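Local structure of quinone oxidoreductase (Thermus thermophilus, 1IZ0) at residues A[48-52]-A[242-246]; A[140-144]-A[165-171]. The protein probably catalyses the NADPH-dependent reduction of quinones, and binds NADPH between a Rossmann-type and a GroES-like domain. All coordinates share one frame; numbering follows the deposited sequence.

Interaction 1 of 2, residues A[48-52]-A[242-246]; sequences AYLTR and FWLTP
The indole of Trp243 reaches from the end of the Rossmann sheet to the loop 48-52, where Tyr49 and Leu50 receive it, one at its edge and the other over a face. Residues 242-246 directly follow strand 238-241, an outermost strand of the six-stranded parallel sheet, and lead into a short, weakly bonded helix; residues 48-52 follow helix 39-46 of the GroES-like part of the chain. The contact therefore joins the two halves of this medium-chain dehydrogenase-like fold at the surface, with Phe242 and Leu244, both seen to bind NADPH, on either side of Trp243 in sequence.

The polar component is a single hydrogen bond, from Trp243 NE1 to Tyr49 OH at 2.9 Å. The phenol oxygen lies close to the indole plane, and the bond is moderately bent, 145° at the hydrogen. The two ring systems stand nearly perpendicular, their planes 83° apart, but they meet obliquely. With CG anti to the backbone N (chi1 -168°), the Tyr49 side chain runs out from the loop until its hydroxyl reaches the indole nitrogen. The Tyr49 side chain also touches Ala40, Leu43 and Met44 of helix 39-46, which ties the acceptor to that helix.

Apolar contacts complete the grip. Thr51 also lies beside the benzo edge, but its methyl is modelled too close for the detail to be relied on. On the ring face turned away from Leu50 lie Thr245 CB and Pro246 CD, so the indole is sandwiched between its own chain and the loop. Leu50 supplies a CH-pi contact over the opposite face: its CB lies 3.5 Å from the centroid of the six-membered ring of Trp243, close to the ring normal.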
loop_
_atom_site.group_PDB
_atom_site.type_symbol
_atom_site.label_atom_id
_atom_site.label_comp_id
_atom_site.label_asym_id
_atom_site.label_seq_id
_atom_site.Cartn_x
_atom_site.Cartn_y
_atom_site.Cartn_z
ATOM N N ALA A 48 -5.984 10.938 -12.803
ATOM C CA ALA A 48 -7.094 10.025 -12.550
ATOM C C ALA A 48 -7.168 9.538 -11.103
ATOM O O ALA A 48 -7.775 8.506 -10.833
ATOM C CB ALA A 48 -6.995 8.831 -13.488
ATOM N N TYR A 49 -6.563 10.273 -10.174
ATOM C CA TYR A 49 -6.582 9.863 -8.773
ATOM C C TYR A 49 -7.495 10.737 -7.906
ATOM O O TYR A 49 -7.869 11.843 -8.299
ATOM C CB TYR A 49 -5.158 9.884 -8.207
ATOM C CG TYR A 49 -5.019 9.210 -6.860
ATOM C CD1 TYR A 49 -4.445 9.881 -5.778
ATOM C CD2 TYR A 49 -5.465 7.899 -6.659
ATOM C CE1 TYR A 49 -4.323 9.268 -4.531
ATOM C CE2 TYR A 49 -5.345 7.275 -5.409
ATOM C CZ TYR A 49 -4.774 7.970 -4.354
ATOM O OH TYR A 49 -4.656 7.374 -3.119
ATOM N N LEU A 50 -7.854 10.235 -6.728
ATOM C CA LEU A 50 -8.713 10.980 -5.814
ATOM C C LEU A 50 -8.149 12.380 -5.574
ATOM O O LEU A 50 -8.895 13.356 -5.595
ATOM C CB LEU A 50 -8.864 10.231 -4.485
ATOM C CG LEU A 50 -9.626 8.901 -4.524
ATOM C CD1 LEU A 50 -11.014 9.133 -5.104
ATOM C CD2 LEU A 50 -8.870 7.884 -5.360
ATOM N N THR A 51 -6.840 12.474 -5.337
ATOM C CA THR A 51 -6.199 13.776 -5.140
ATOM C C THR A 51 -5.720 14.225 -6.518
ATOM O O THR A 51 -5.130 13.442 -7.263
ATOM C CB THR A 51 -4.953 13.711 -4.209
ATOM O OG1 THR A 51 -3.945 12.900 -4.817
ATOM C CG2 THR A 51 -5.306 13.131 -2.857
ATOM N N ARG A 52 -5.982 15.477 -6.861
ATOM C CA ARG A 52 -5.572 15.993 -8.156
ATOM C C ARG A 52 -4.462 17.019 -7.995
ATOM O O ARG A 52 -4.716 18.169 -7.643
ATOM C CB ARG A 52 -6.766 16.616 -8.874
ATOM N N PHE A 242 -12.655 2.832 1.099
ATOM C CA PHE A 242 -11.448 3.164 1.838
ATOM C C PHE A 242 -10.458 4.014 1.052
ATOM O O PHE A 242 -10.185 3.750 -0.112
ATOM C CB PHE A 242 -10.770 1.865 2.304
ATOM C CG PHE A 242 -9.528 2.083 3.121
ATOM C CD1 PHE A 242 -8.325 2.405 2.509
ATOM C CD2 PHE A 242 -9.580 2.013 4.509
ATOM C CE1 PHE A 242 -7.189 2.661 3.267
ATOM C CE2 PHE A 242 -8.452 2.270 5.279
ATOM C CZ PHE A 242 -7.256 2.595 4.660
ATOM N N TRP A 243 -9.929 5.041 1.707
ATOM C CA TRP A 243 -8.928 5.917 1.106
ATOM C C TRP A 243 -8.018 6.389 2.238
ATOM O O TRP A 243 -8.447 7.106 3.143
ATOM C CB TRP A 243 -9.583 7.107 0.399
ATOM C CG TRP A 243 -8.580 7.946 -0.331
ATOM C CD1 TRP A 243 -7.401 7.517 -0.874
ATOM C CD2 TRP A 243 -8.658 9.353 -0.598
ATOM N NE1 TRP A 243 -6.739 8.569 -1.458
ATOM C CE2 TRP A 243 -7.487 9.708 -1.305
ATOM C CE3 TRP A 243 -9.601 10.349 -0.306
ATOM C CZ2 TRP A 243 -7.231 11.017 -1.724
ATOM C CZ3 TRP A 243 -9.346 11.657 -0.723
ATOM C CH2 TRP A 243 -8.167 11.976 -1.426
ATOM N N LEU A 244 -6.758 5.967 2.178
ATOM C CA LEU A 244 -5.757 6.272 3.201
ATOM C C LEU A 244 -5.486 7.749 3.522
ATOM O O LEU A 244 -5.505 8.151 4.690
ATOM C CB LEU A 244 -4.444 5.570 2.819
ATOM C CG LEU A 244 -3.269 5.341 3.781
ATOM C CD1 LEU A 244 -2.338 6.520 3.731
ATOM C CD2 LEU A 244 -3.765 5.082 5.195
ATOM N N THR A 245 -5.246 8.548 2.488
ATOM C CA THR A 245 -4.917 9.960 2.651
ATOM C C THR A 245 -5.658 10.727 3.747
ATOM O O THR A 245 -5.032 11.208 4.691
ATOM C CB THR A 245 -5.053 10.701 1.302
ATOM O OG1 THR A 245 -4.158 10.107 0.349
ATOM C CG2 THR A 245 -4.705 12.176 1.453
ATOM N N PRO A 246 -6.993 10.850 3.649
ATOM C CA PRO A 246 -7.731 11.582 4.687
ATOM C C PRO A 246 -7.488 11.049 6.098
ATOM O O PRO A 246 -7.471 11.813 7.061
ATOM C CB PRO A 246 -9.192 11.410 4.272
ATOM C CG PRO A 246 -9.110 11.200 2.795
ATOM C CD PRO A 246 -7.916 10.301 2.641
#

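Interaction 2 of 2, residues A[140-144]-A[165-171]; sequences TAAVQ and LPLALGA
Leu169 presses its side chain against helix 137-148, and its two methyl groups part to meet different residues. CD1 comes against Thr140, 3.6 Å from CB, while CD2 lies alongside the aliphatic part of Gln144, 3.7 Å from CG. Val143 CG1, anti to the backbone N (chi1 176°), points at the base of the same leucine, 3.8 Å from Leu169 CB, and extends toward Ala171. Leu165 CD1 adds a looser contact with Thr140 CG2.

These helices flank strand 152-157 in sequence, within a beta-alpha-beta-alpha-beta run of the Rossmann fold. Val143, Pro166 and Ala171 also touch that strand, placing the helix pair against the sheet. Helix 164-168 finishes in a Schellman motif: Gly170 has positive phi (126°), and Ala171 N bonds back to Pro166 O at 3.1 Å, turning the chain toward strand 173-176.

The polar side-chain atoms find partners other than the facing segment. Thr140 OG1 bonds to the carbonyl oxygens of Gly136 and Ala137, the latter an NADPH-binding residue. Gln144 OE1 accepts from Arg270 N, and its NE2 makes a weak bond to Thr140 O, 3.4 Å long.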
loop_
_atom_site.group_PDB
_atom_site.type_symbol
_atom_site.label_atom_id
_atom_site.label_comp_id
_atom_site.label_asym_id
_atom_site.label_seq_id
_atom_site.Cartn_x
_atom_site.Cartn_y
_atom_site.Cartn_z
ATOM N N THR A 140 0.969 -8.650 0.034
ATOM C CA THR A 140 1.927 -9.260 0.950
ATOM C C THR A 140 1.843 -8.602 2.313
ATOM O O THR A 140 1.977 -9.267 3.342
ATOM C CB THR A 140 3.363 -9.142 0.424
ATOM O OG1 THR A 140 3.645 -7.774 0.102
ATOM C CG2 THR A 140 3.543 -10.016 -0.812
ATOM N N ALA A 141 1.630 -7.289 2.319
ATOM C CA ALA A 141 1.500 -6.554 3.571
ATOM C C ALA A 141 0.215 -6.988 4.268
ATOM O O ALA A 141 0.196 -7.197 5.475
ATOM C CB ALA A 141 1.453 -5.048 3.299
ATOM N N ALA A 142 -0.861 -7.125 3.497
ATOM C CA ALA A 142 -2.153 -7.515 4.058
ATOM C C ALA A 142 -2.108 -8.876 4.729
ATOM O O ALA A 142 -2.650 -9.054 5.825
ATOM C CB ALA A 142 -3.223 -7.505 2.973
ATOM N N VAL A 143 -1.468 -9.840 4.075
ATOM C CA VAL A 143 -1.375 -11.183 4.632
ATOM C C VAL A 143 -0.651 -11.160 5.972
ATOM O O VAL A 143 -1.109 -11.761 6.948
ATOM C CB VAL A 143 -0.639 -12.148 3.671
ATOM C CG1 VAL A 143 -0.467 -13.517 4.331
ATOM C CG2 VAL A 143 -1.435 -12.294 2.375
ATOM N N GLN A 144 0.476 -10.459 6.022
ATOM C CA GLN A 144 1.255 -10.376 7.251
ATOM C C GLN A 144 0.494 -9.672 8.368
ATOM O O GLN A 144 0.509 -10.119 9.514
ATOM C CB GLN A 144 2.572 -9.637 6.998
ATOM C CG GLN A 144 3.531 -10.372 6.072
ATOM C CD GLN A 144 4.849 -9.644 5.919
ATOM O OE1 GLN A 144 5.617 -9.535 6.869
ATOM N NE2 GLN A 144 5.114 -9.133 4.722
ATOM N N LEU A 165 4.428 -17.147 -2.495
ATOM C CA LEU A 165 4.772 -16.084 -1.544
ATOM C C LEU A 165 3.709 -15.856 -0.461
ATOM O O LEU A 165 4.017 -15.846 0.737
ATOM C CB LEU A 165 5.016 -14.767 -2.290
ATOM C CG LEU A 165 6.302 -13.991 -2.010
ATOM C CD1 LEU A 165 6.108 -12.532 -2.458
ATOM C CD2 LEU A 165 6.655 -14.061 -0.530
ATOM N N PRO A 166 2.447 -15.642 -0.866
ATOM C CA PRO A 166 1.376 -15.418 0.115
ATOM C C PRO A 166 1.250 -16.601 1.075
ATOM O O PRO A 166 1.033 -16.429 2.275
ATOM C CB PRO A 166 0.134 -15.269 -0.760
ATOM C CG PRO A 166 0.683 -14.721 -2.039
ATOM C CD PRO A 166 1.932 -15.522 -2.242
ATOM N N LEU A 167 1.374 -17.805 0.526
ATOM C CA LEU A 167 1.280 -19.031 1.314
ATOM C C LEU A 167 2.429 -19.007 2.328
ATOM O O LEU A 167 2.250 -19.313 3.510
ATOM C CB LEU A 167 1.397 -20.239 0.371
ATOM C CG LEU A 167 0.629 -21.551 0.581
ATOM C CD1 LEU A 167 1.610 -22.684 0.887
ATOM C CD2 LEU A 167 -0.417 -21.395 1.673
ATOM N N ALA A 168 3.608 -18.606 1.869
ATOM C CA ALA A 168 4.772 -18.535 2.744
ATOM C C ALA A 168 4.590 -17.483 3.834
ATOM O O ALA A 168 5.049 -17.662 4.972
ATOM C CB ALA A 168 6.008 -18.231 1.927
ATOM N N LEU A 169 3.915 -16.387 3.497
ATOM C CA LEU A 169 3.700 -15.319 4.464
ATOM C C LEU A 169 2.723 -15.679 5.583
ATOM O O LEU A 169 2.587 -14.928 6.553
ATOM C CB LEU A 169 3.232 -14.049 3.750
ATOM C CG LEU A 169 4.349 -13.384 2.942
ATOM C CD1 LEU A 169 3.762 -12.404 1.949
ATOM C CD2 LEU A 169 5.330 -12.700 3.899
ATOM N N GLY A 170 2.041 -16.815 5.448
ATOM C CA GLY A 170 1.104 -17.231 6.478
ATOM C C GLY A 170 -0.322 -17.538 6.039
ATOM O O GLY A 170 -1.146 -17.940 6.865
ATOM N N ALA A 171 -0.639 -17.354 4.762
ATOM C CA ALA A 171 -2.001 -17.635 4.303
ATOM C C ALA A 171 -2.351 -19.103 4.543
ATOM O O ALA A 171 -1.511 -19.977 4.350
ATOM C CB ALA A 171 -2.143 -17.302 2.827
#

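The two contacts lie on opposite sides of the chain's centre, about 26 Å apart between centres, and share no element, although 140-144 and 165-171 both fall within the long span of chain that interaction 1 closes. Interaction 2 is buried and local: helix 137-148 meets the end of the next helix and the turn after it almost wholly through aliphatic groups, while the polar ends of Thr140 and Gln144 bond outside the facing segment. Interaction 1 is a surface contact, joining the segment after the edge strand of the Rossmann sheet to the GroES-like part through aromatic side chains and one direct hydrogen bond. Both lie close to NADPH-binding residues: segment 242-246 includes two, though neither touches the loop, and interaction 2 lies near Ala137 and Lys162.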